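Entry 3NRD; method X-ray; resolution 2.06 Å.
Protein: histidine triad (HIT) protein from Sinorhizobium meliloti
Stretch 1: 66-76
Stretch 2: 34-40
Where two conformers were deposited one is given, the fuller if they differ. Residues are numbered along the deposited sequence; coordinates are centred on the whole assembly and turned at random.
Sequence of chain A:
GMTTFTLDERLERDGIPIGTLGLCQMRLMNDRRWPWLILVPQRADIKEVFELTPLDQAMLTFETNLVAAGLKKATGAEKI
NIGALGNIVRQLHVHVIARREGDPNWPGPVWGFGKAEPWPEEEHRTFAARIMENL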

# COMPACT_ATOMS: atom_id res chain seq x y z
N LEU A 66 10.07 9.24 0.47
CA LEU A 66 10.44 10.53 1.04
C LEU A 66 9.32 11.07 1.91
O LEU A 66 9.59 11.55 2.98
CB LEU A 66 10.77 11.54 -0.07
CG LEU A 66 11.32 12.90 0.29
CD1 LEU A 66 12.82 12.84 0.56
CD2 LEU A 66 10.99 13.90 -0.85
N VAL A 67 8.09 11.01 1.44
CA VAL A 67 6.95 11.49 2.23
C VAL A 67 6.73 10.63 3.46
O VAL A 67 6.45 11.16 4.52
CB VAL A 67 5.66 11.58 1.37
CG1 VAL A 67 4.41 11.74 2.21
CG2 VAL A 67 5.81 12.75 0.39
N ALA A 68 6.88 9.31 3.34
CA ALA A 68 6.68 8.39 4.47
C ALA A 68 7.70 8.71 5.59
O ALA A 68 7.32 8.83 6.74
CB ALA A 68 6.81 6.95 4.02
N ALA A 69 8.97 8.85 5.21
CA ALA A 69 10.04 9.22 6.17
C ALA A 69 9.74 10.58 6.79
O ALA A 69 9.81 10.74 8.00
CB ALA A 69 11.41 9.21 5.49
N GLY A 70 9.31 11.53 5.95
CA GLY A 70 8.96 12.86 6.41
C GLY A 70 7.77 12.86 7.36
O GLY A 70 7.80 13.51 8.39
N LEU A 71 6.73 12.12 7.00
CA LEU A 71 5.54 12.02 7.83
C LEU A 71 5.87 11.42 9.17
O LEU A 71 5.38 11.92 10.19
CB LEU A 71 4.43 11.21 7.12
CG LEU A 71 3.11 11.02 7.86
CD1 LEU A 71 2.47 12.34 8.22
CD2 LEU A 71 2.14 10.15 7.00
N LYS A 72 6.72 10.38 9.18
CA LYS A 72 7.10 9.72 10.41
C LYS A 72 7.88 10.67 11.30
O LYS A 72 7.64 10.73 12.50
CB LYS A 72 7.90 8.44 10.17
CG LYS A 72 8.04 7.55 11.42
CD LYS A 72 8.78 6.21 11.11
CE LYS A 72 8.99 5.27 12.34
NZ LYS A 72 9.20 3.79 11.96
N LYS A 73 8.81 11.41 10.70
CA LYS A 73 9.58 12.41 11.44
C LYS A 73 8.66 13.52 12.01
O LYS A 73 8.76 13.84 13.19
CB LYS A 73 10.70 12.99 10.55
CG LYS A 73 11.75 13.75 11.34
CD LYS A 73 12.88 14.33 10.48
CE LYS A 73 13.84 15.15 11.37
NZ LYS A 73 14.83 15.92 10.55
N ALA A 74 7.76 14.04 11.20
CA ALA A 74 6.86 15.14 11.63
C ALA A 74 5.88 14.73 12.74
O ALA A 74 5.56 15.55 13.61
CB ALA A 74 6.11 15.73 10.44
N THR A 75 5.46 13.46 12.76
CA THR A 75 4.44 13.00 13.73
C THR A 75 5.02 12.26 14.95
O THR A 75 4.33 12.10 15.95
CB THR A 75 3.46 12.04 13.07
OG1 THR A 75 4.21 10.95 12.53
CG2 THR A 75 2.68 12.73 11.95
N GLY A 76 6.25 11.78 14.88
CA GLY A 76 6.76 10.85 15.89
C GLY A 76 6.04 9.49 15.87
O GLY A 76 6.00 8.80 16.87
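Stretch 2 (34-40) WPWLILV

Stretch 2 lays one face of an extended segment along one side of a helix, nearly antiparallel to it, in a small and largely apolar contact with no hydrogen bond across it. Residues 36-40 form a strand, which continues later in the chain, and Trp34 and Pro35 lead into it as loop. The strand runs at 164° to helix 66-75, with a closest approach between axes of 10.5 Å, a spacing that leaves side chains to fill the gap.

The two periodicities explain the pattern. On the helix, Val67, Leu71 and Thr75 recur every four residues and point their CA-to-CB bonds toward the strand. On the other side, Pro35, Leu37 and Leu39 alternate toward the helix, while Trp36 and Ile38 point away. Because the directions oppose, the early residue of one segment meets the late residue of the other.

At the Val67 end of the contact, Val67 CG1 touches Leu39 CD1 at 4.0 Å and, more tightly, Leu37 CD1 at 3.6 Å, so one methyl serves both leucines. Leu37 (chi1 m, chi2 t) also reaches the next helical turn, its CD1 lying 4.3 Å from Leu71 CD1. Leu71, with chi1 t and chi2 p, continues to Pro35: its CD1 is 4.1 Å from Pro35 CB, and its CD2 is 3.8 Å from Pro35 O.

The closest CA atoms across the contact are those of Thr75 and Pro35, 7.7 Å apart. Here Thr75 CG2 packs 3.7 Å from Pro35 CG, while Thr75 OG1 donates a hydrogen bond back along the helix to Leu71 O at 2.8 Å. The threonine thus offers a methyl to the contact with its hydroxyl satisfied. Gly76 then leaves the helix with positive phi, a conformation that favours glycine.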

# COMPACT_ATOMS: atom_id res chain seq x y z
N TRP A 34 -6.15 10.11 12.04
CA TRP A 34 -4.75 9.71 11.80
C TRP A 34 -4.12 10.71 10.85
O TRP A 34 -4.81 11.19 9.96
CB TRP A 34 -4.63 8.31 11.19
CG TRP A 34 -5.51 7.29 11.75
CD1 TRP A 34 -5.21 6.40 12.72
CD2 TRP A 34 -6.85 7.04 11.35
NE1 TRP A 34 -6.29 5.58 12.96
CE2 TRP A 34 -7.31 5.96 12.11
CE3 TRP A 34 -7.72 7.62 10.41
CZ2 TRP A 34 -8.60 5.45 11.97
CZ3 TRP A 34 -9.00 7.12 10.28
CH2 TRP A 34 -9.43 6.06 11.07
N PRO A 35 -2.84 11.06 11.05
CA PRO A 35 -2.19 11.90 10.01
C PRO A 35 -2.03 11.12 8.71
O PRO A 35 -1.27 10.13 8.65
CB PRO A 35 -0.86 12.30 10.63
CG PRO A 35 -0.97 11.95 12.11
CD PRO A 35 -1.97 10.85 12.23
N TRP A 36 -2.74 11.58 7.68
CA TRP A 36 -3.04 10.77 6.50
C TRP A 36 -2.90 11.66 5.28
O TRP A 36 -3.62 12.66 5.15
CB TRP A 36 -4.44 10.24 6.67
CG TRP A 36 -5.01 9.36 5.63
CD1 TRP A 36 -4.49 9.05 4.42
CD2 TRP A 36 -6.26 8.73 5.70
NE1 TRP A 36 -5.35 8.26 3.73
CE2 TRP A 36 -6.45 8.04 4.50
CE3 TRP A 36 -7.27 8.68 6.68
CZ2 TRP A 36 -7.61 7.30 4.24
CZ3 TRP A 36 -8.41 7.95 6.42
CH2 TRP A 36 -8.57 7.27 5.21
N LEU A 37 -1.95 11.30 4.42
CA LEU A 37 -1.65 12.00 3.20
C LEU A 37 -2.00 11.11 2.04
O LEU A 37 -1.94 9.86 2.14
CB LEU A 37 -0.18 12.31 3.12
CG LEU A 37 0.39 13.08 4.32
CD1 LEU A 37 1.86 13.36 4.08
CD2 LEU A 37 -0.37 14.37 4.59
N ILE A 38 -2.33 11.72 0.92
CA ILE A 38 -2.36 10.99 -0.33
C ILE A 38 -1.47 11.64 -1.36
O ILE A 38 -1.34 12.87 -1.37
CB ILE A 38 -3.80 10.77 -0.89
CG1 ILE A 38 -4.49 12.05 -1.27
CG2 ILE A 38 -4.63 10.06 0.17
CD1 ILE A 38 -5.83 11.82 -2.01
N LEU A 39 -0.85 10.79 -2.17
CA LEU A 39 0.01 11.21 -3.27
C LEU A 39 -0.71 10.85 -4.55
O LEU A 39 -1.12 9.70 -4.71
CB LEU A 39 1.37 10.52 -3.23
CG LEU A 39 2.41 11.29 -2.43
CD1 LEU A 39 2.05 11.29 -0.93
CD2 LEU A 39 3.79 10.71 -2.68
N VAL A 40 -0.92 11.82 -5.43
CA VAL A 40 -1.69 11.58 -6.67
C VAL A 40 -0.75 11.89 -7.81
O VAL A 40 -0.48 13.08 -8.05
CB VAL A 40 -2.94 12.42 -6.74
CG1 VAL A 40 -3.72 12.10 -8.08
CG2 VAL A 40 -3.78 12.20 -5.48